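Local coordinates for factor H binding protein (Treponema denticola, PDB 3R15), which probably binds the host complement regulator factor H at the surface of the bacterium, at residues A[25-30]-A[82-87]; A[39-44]-A[73-78]. All blocks are in the same frame, centred on the assembly; numbering follows the deposited sequence.

Contact 1 is a buried contact close to the centre of the chain, whereas contact 2 lies at the surface, about 14 Å away between centres. Contact 1 joins helix 20-36 to the end of helix 80-86 through side chains: a salt bridge, a tyrosine hydroxyl and an aliphatic patch. Contact 2 joins two loops, the one after helix 20-36 and the one before helix 80-86, through two backbone hydrogen bonds and the packing of Gln76 on His41. Along the chain it is nested within the loop that contact 1 closes. The two touch directly. Arg86 NH1 probably donates to Ser73 O at 2.9 Å, and the side chains of Phe87 and Ile74 pack together.

Contact 1: residues A[25-30]-A[82-87]; sequences HYEKFI and ALRKRF
Arg84 and Glu27 form the outer, polar side of this contact. The guanidinium meets the carboxylate through NE and NH2, one nitrogen to each oxygen. NE of Arg84 donates to OE2 of Glu27 at 2.9 Å, and NH2 of Arg84 reaches OE1 of Glu27 at 3.0 Å. Both oxygens use their syn lone pairs, and the NH2 bond is nearly straight, at 169°. The two planes are almost coplanar. The Arg84 chain runs extended from CG to NE, while Glu27 bends at chi2 to meet it at about a right angle.

Tyr26 makes the second polar link. Its CG lies anti to the backbone N, which sends the ring across to the other segment. There OH donates to Phe87 O at 2.6 Å, almost in line with the carbonyl bond (172°). A water donates to both Tyr26 OH and Arg84 O, so the hydroxyl is held by two partners.

Ile30 supplies the apolar part of the contact. Its CG1 lies over one face of the Tyr26 ring. Its CD1 touches Leu83 CB at 4.0 Å, the two side chains passing alongside and pointing opposite ways. Its CG2 meets Arg84 CG at 4.1 Å.

Further out, Tyr26 packs on Tyr63 and Phe87 on Ile65, both of strand 63-67. Leu83 rests on Leu33 of helix 20-36. Arg86 forms a salt bridge with Asp67 and has its CG centred over one face of the Phe87 ring.

The short segments run at 124° to each other, with axes 10.9 Å apart. This is steeply crossed helix packing in a small alpha+beta fold, at the point where helix 80-86 passes into strand 87-91 of a two-stranded antiparallel sheet.

Contact 2: residues A[39-44]-A[73-78]; sequences TRHIPA and SIAQGT
The His41 ring has Gln76 against one face. CB of Gln76 makes a CH-pi contact, 3.7 Å from the ring centroid and 16° off the normal. The backbone N of Gln76 lies over the same ring nearer its rim, 3.2 Å from ND1 of His41. The Gln76 amide is turned 75° from the ring plane. The Arg40 guanidinium has CG1 of Ile42 over one face, and its NH2 forms a salt bridge with Glu36.

Next to His41 the two loops join by a single antiparallel beta bridge. Ile42 and Ile74 are a hydrogen-bonded pair: Ile42 N donates to Ile74 O at 3.0 Å and Ile74 N to Ile42 O at 2.8 Å. Both bonds are nearly straight, and each donor lies in the plane of the carbonyl it meets. Both isoleucine side chains are buried and pack on Leu33 of helix 20-36 and Val47 of helix 44-59. The bridge thus ties two surface loops over the helix ends. Pro43 follows it at the N-cap of helix 44-59.

Gln76 keeps an extended chain, with CG anti to the backbone N (chi1 -174°). Its CG runs alongside the Arg40 backbone, and NE2 donates to Lys38 O. From Ala75 to Thr78 the chain makes a type II turn, whose backbone angles call for Gly77. Thr78 OG1 supports this turn, donating to Ala75 O at 2.7 Å from above the carbonyl plane.

Contact 1: residues A[25-30]-A[82-87]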
loop_
_atom_site.group_PDB
_atom_site.type_symbol
_atom_site.label_atom_id
_atom_site.label_comp_id
_atom_site.label_asym_id
_atom_site.label_seq_id
_atom_site.Cartn_x
_atom_site.Cartn_y
_atom_site.Cartn_z
ATOM N N HIS A 25 -7.705 -6.066 4.587
ATOM C CA HIS A 25 -6.268 -5.952 4.794
ATOM C C HIS A 25 -5.704 -4.791 3.991
ATOM O O HIS A 25 -4.904 -4.012 4.507
ATOM C CB HIS A 25 -5.569 -7.250 4.410
ATOM C CG HIS A 25 -4.096 -7.244 4.678
ATOM N ND1 HIS A 25 -3.162 -7.013 3.692
ATOM C CD2 HIS A 25 -3.396 -7.460 5.817
ATOM C CE1 HIS A 25 -1.948 -7.077 4.214
ATOM N NE2 HIS A 25 -2.062 -7.355 5.499
ATOM N N TYR A 26 -6.149 -4.677 2.741
ATOM C CA TYR A 26 -5.682 -3.637 1.837
ATOM C C TYR A 26 -6.103 -2.261 2.337
ATOM O O TYR A 26 -5.296 -1.333 2.385
ATOM C CB TYR A 26 -6.204 -3.882 0.421
ATOM C CG TYR A 26 -5.933 -2.747 -0.532
ATOM C CD1 TYR A 26 -4.658 -2.528 -1.034
ATOM C CD2 TYR A 26 -6.952 -1.884 -0.924
ATOM C CE1 TYR A 26 -4.405 -1.479 -1.904
ATOM C CE2 TYR A 26 -6.715 -0.840 -1.794
ATOM C CZ TYR A 26 -5.441 -0.637 -2.280
ATOM O OH TYR A 26 -5.204 0.401 -3.141
ATOM N N GLU A 27 -7.362 -2.130 2.739
ATOM C CA GLU A 27 -7.824 -0.842 3.247
ATOM C C GLU A 27 -7.158 -0.451 4.567
ATOM O O GLU A 27 -6.876 0.728 4.803
ATOM C CB GLU A 27 -9.345 -0.842 3.364
ATOM C CG GLU A 27 -9.996 -0.601 2.044
ATOM C CD GLU A 27 -9.594 0.757 1.472
ATOM O OE1 GLU A 27 -9.581 1.751 2.241
ATOM O OE2 GLU A 27 -9.277 0.835 0.265
ATOM N N LYS A 28 -6.889 -1.438 5.419
ATOM C CA LYS A 28 -6.165 -1.191 6.659
ATOM C C LYS A 28 -4.777 -0.636 6.329
ATOM O O LYS A 28 -4.289 0.278 6.989
ATOM C CB LYS A 28 -6.057 -2.472 7.481
ATOM C CG LYS A 28 -5.187 -2.362 8.719
ATOM N N PHE A 29 -4.159 -1.181 5.285
ATOM C CA PHE A 29 -2.849 -0.700 4.856
ATOM C C PHE A 29 -2.931 0.728 4.320
ATOM O O PHE A 29 -2.159 1.601 4.726
ATOM C CB PHE A 29 -2.249 -1.628 3.795
ATOM C CG PHE A 29 -1.102 -1.013 3.051
ATOM C CD1 PHE A 29 0.112 -0.806 3.687
ATOM C CD2 PHE A 29 -1.242 -0.618 1.737
ATOM C CE1 PHE A 29 1.175 -0.217 3.015
ATOM C CE2 PHE A 29 -0.171 -0.029 1.058
ATOM C CZ PHE A 29 1.030 0.166 1.711
ATOM N N ILE A 30 -3.863 0.969 3.399
ATOM C CA ILE A 30 -3.985 2.298 2.795
ATOM C C ILE A 30 -4.245 3.363 3.870
ATOM O O ILE A 30 -3.631 4.436 3.868
ATOM C CB ILE A 30 -5.094 2.345 1.696
ATOM C CG1 ILE A 30 -4.700 1.513 0.466
ATOM C CG2 ILE A 30 -5.378 3.789 1.259
ATOM C CD1 ILE A 30 -3.517 2.099 -0.330
ATOM N N ALA A 82 -5.433 9.090 -3.507
ATOM C CA ALA A 82 -4.223 9.121 -4.316
ATOM C C ALA A 82 -3.407 7.844 -4.139
ATOM O O ALA A 82 -2.896 7.295 -5.109
ATOM C CB ALA A 82 -3.384 10.341 -3.974
ATOM N N LEU A 83 -3.286 7.392 -2.892
ATOM C CA LEU A 83 -2.575 6.158 -2.579
ATOM C C LEU A 83 -3.180 4.979 -3.338
ATOM O O LEU A 83 -2.445 4.139 -3.855
ATOM C CB LEU A 83 -2.573 5.887 -1.067
ATOM C CG LEU A 83 -1.789 6.905 -0.223
ATOM C CD1 LEU A 83 -2.054 6.735 1.276
ATOM C CD2 LEU A 83 -0.290 6.781 -0.527
ATOM N N ARG A 84 -4.510 4.918 -3.409
ATOM C CA ARG A 84 -5.177 3.792 -4.086
ATOM C C ARG A 84 -4.904 3.715 -5.585
ATOM O O ARG A 84 -4.973 2.635 -6.184
ATOM C CB ARG A 84 -6.687 3.826 -3.854
ATOM C CG ARG A 84 -7.081 3.637 -2.427
ATOM C CD ARG A 84 -8.576 3.379 -2.296
ATOM N NE ARG A 84 -8.970 3.433 -0.893
ATOM C CZ ARG A 84 -9.411 4.531 -0.286
ATOM N NH1 ARG A 84 -9.543 5.662 -0.970
ATOM N NH2 ARG A 84 -9.733 4.494 1.003
ATOM N N LYS A 85 -4.606 4.858 -6.191
ATOM C CA LYS A 85 -4.283 4.915 -7.610
ATOM C C LYS A 85 -2.856 4.485 -7.889
ATOM O O LYS A 85 -2.519 4.130 -9.022
ATOM C CB LYS A 85 -4.510 6.325 -8.162
ATOM C CG LYS A 85 -5.982 6.705 -8.295
ATOM N N ARG A 86 -2.016 4.524 -6.859
ATOM C CA ARG A 86 -0.615 4.133 -7.011
ATOM C C ARG A 86 -0.343 2.712 -6.536
ATOM O O ARG A 86 0.413 1.972 -7.163
ATOM C CB ARG A 86 0.311 5.103 -6.267
ATOM C CG ARG A 86 1.756 4.628 -6.235
ATOM C CD ARG A 86 2.717 5.634 -5.595
ATOM N NE ARG A 86 4.019 5.009 -5.388
ATOM C CZ ARG A 86 5.061 5.607 -4.830
ATOM N NH1 ARG A 86 4.966 6.870 -4.419
ATOM N NH2 ARG A 86 6.189 4.932 -4.677
ATOM N N PHE A 87 -0.964 2.335 -5.426
ATOM C CA PHE A 87 -0.708 1.024 -4.841
ATOM C C PHE A 87 -1.919 0.144 -5.083
ATOM O O PHE A 87 -2.915 0.217 -4.357
ATOM C CB PHE A 87 -0.387 1.160 -3.355
ATOM C CG PHE A 87 0.863 1.955 -3.082
ATOM C CD1 PHE A 87 2.113 1.382 -3.266
ATOM C CD2 PHE A 87 0.787 3.280 -2.665
ATOM C CE1 PHE A 87 3.274 2.100 -3.025
ATOM C CE2 PHE A 87 1.934 4.016 -2.421
ATOM C CZ PHE A 87 3.190 3.421 -2.593
HETATM O O HOH W 1 -6.867 0.509 -5.769
#

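Contact 2: residues A[39-44]-A[73-78]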
loop_
_atom_site.group_PDB
_atom_site.type_symbol
_atom_site.label_atom_id
_atom_site.label_comp_id
_atom_site.label_asym_id
_atom_site.label_seq_id
_atom_site.Cartn_x
_atom_site.Cartn_y
_atom_site.Cartn_z
ATOM N N THR A 39 2.442 13.283 8.818
ATOM C CA THR A 39 3.503 13.972 9.547
ATOM C C THR A 39 4.895 13.827 8.936
ATOM O O THR A 39 5.859 14.420 9.429
ATOM C CB THR A 39 3.564 13.492 11.005
ATOM O OG1 THR A 39 3.738 12.066 11.051
ATOM C CG2 THR A 39 2.279 13.868 11.728
ATOM N N ARG A 40 5.020 13.025 7.886
ATOM C CA ARG A 40 6.340 12.866 7.267
ATOM C C ARG A 40 6.281 12.467 5.794
ATOM O O ARG A 40 5.259 11.989 5.299
ATOM C CB ARG A 40 7.161 11.819 8.023
ATOM C CG ARG A 40 6.568 10.435 7.928
ATOM C CD ARG A 40 7.424 9.405 8.620
ATOM N NE ARG A 40 6.698 8.158 8.827
ATOM C CZ ARG A 40 7.120 6.969 8.405
ATOM N NH1 ARG A 40 8.267 6.865 7.747
ATOM N NH2 ARG A 40 6.406 5.879 8.655
ATOM N N HIS A 41 7.406 12.675 5.115
ATOM C CA HIS A 41 7.665 12.103 3.802
ATOM C C HIS A 41 8.277 10.728 4.003
ATOM O O HIS A 41 8.969 10.486 4.985
ATOM C CB HIS A 41 8.642 12.991 3.027
ATOM C CG HIS A 41 8.121 14.368 2.770
ATOM N ND1 HIS A 41 7.598 14.749 1.553
ATOM C CD2 HIS A 41 8.037 15.454 3.574
ATOM C CE1 HIS A 41 7.208 16.010 1.621
ATOM N NE2 HIS A 41 7.476 16.464 2.832
ATOM N N ILE A 42 8.016 9.820 3.074
ATOM C CA ILE A 42 8.575 8.472 3.163
ATOM C C ILE A 42 9.470 8.248 1.952
ATOM O O ILE A 42 8.997 8.256 0.809
ATOM C CB ILE A 42 7.456 7.413 3.238
ATOM C CG1 ILE A 42 6.613 7.632 4.500
ATOM C CG2 ILE A 42 8.047 6.004 3.205
ATOM C CD1 ILE A 42 5.452 6.645 4.657
ATOM N N PRO A 43 10.778 8.089 2.190
ATOM C CA PRO A 43 11.747 7.994 1.086
ATOM C C PRO A 43 11.627 6.692 0.296
ATOM O O PRO A 43 11.056 5.717 0.787
ATOM C CB PRO A 43 13.107 8.100 1.788
ATOM C CG PRO A 43 12.847 7.650 3.204
ATOM C CD PRO A 43 11.423 8.047 3.514
ATOM N N ALA A 44 12.153 6.705 -0.925
ATOM C CA ALA A 44 12.033 5.557 -1.844
ATOM C C ALA A 44 12.458 4.200 -1.261
ATOM O O ALA A 44 11.774 3.183 -1.451
ATOM C CB ALA A 44 12.781 5.851 -3.150
ATOM N N SER A 73 9.535 8.021 -3.878
ATOM C CA SER A 73 9.142 8.360 -2.512
ATOM C C SER A 73 7.644 8.652 -2.454
ATOM O O SER A 73 6.964 8.694 -3.483
ATOM C CB SER A 73 9.922 9.591 -2.046
ATOM O OG SER A 73 9.681 10.694 -2.921
ATOM N N ILE A 74 7.135 8.873 -1.244
ATOM C CA ILE A 74 5.757 9.338 -1.082
ATOM C C ILE A 74 5.743 10.648 -0.283
ATOM O O ILE A 74 6.384 10.761 0.768
ATOM C CB ILE A 74 4.861 8.325 -0.350
ATOM C CG1 ILE A 74 5.143 6.890 -0.799
ATOM C CG2 ILE A 74 3.397 8.692 -0.557
ATOM C CD1 ILE A 74 4.404 5.854 0.038
ATOM N N ALA A 75 4.999 11.638 -0.771
ATOM C CA ALA A 75 5.031 12.953 -0.147
ATOM C C ALA A 75 4.132 13.049 1.082
ATOM O O ALA A 75 3.082 12.418 1.143
ATOM C CB ALA A 75 4.643 14.019 -1.160
ATOM N N GLN A 76 4.554 13.850 2.054
ATOM C CA GLN A 76 3.712 14.157 3.197
ATOM C C GLN A 76 2.348 14.664 2.726
ATOM O O GLN A 76 2.247 15.411 1.744
ATOM C CB GLN A 76 4.364 15.211 4.101
ATOM C CG GLN A 76 3.574 15.449 5.379
ATOM C CD GLN A 76 4.029 16.667 6.155
ATOM O OE1 GLN A 76 4.972 17.354 5.762
ATOM N NE2 GLN A 76 3.356 16.939 7.272
ATOM N N GLY A 77 1.300 14.249 3.425
ATOM C CA GLY A 77 -0.039 14.752 3.150
ATOM C C GLY A 77 -0.792 14.042 2.039
ATOM O O GLY A 77 -1.936 14.386 1.745
ATOM N N THR A 78 -0.160 13.050 1.421
ATOM C CA THR A 78 -0.818 12.283 0.370
ATOM C C THR A 78 -2.008 11.528 0.963
ATOM O O THR A 78 -1.890 10.889 2.015
ATOM C CB THR A 78 0.163 11.309 -0.321
ATOM O OG1 THR A 78 1.276 12.044 -0.848
ATOM C CG2 THR A 78 -0.517 10.582 -1.464
#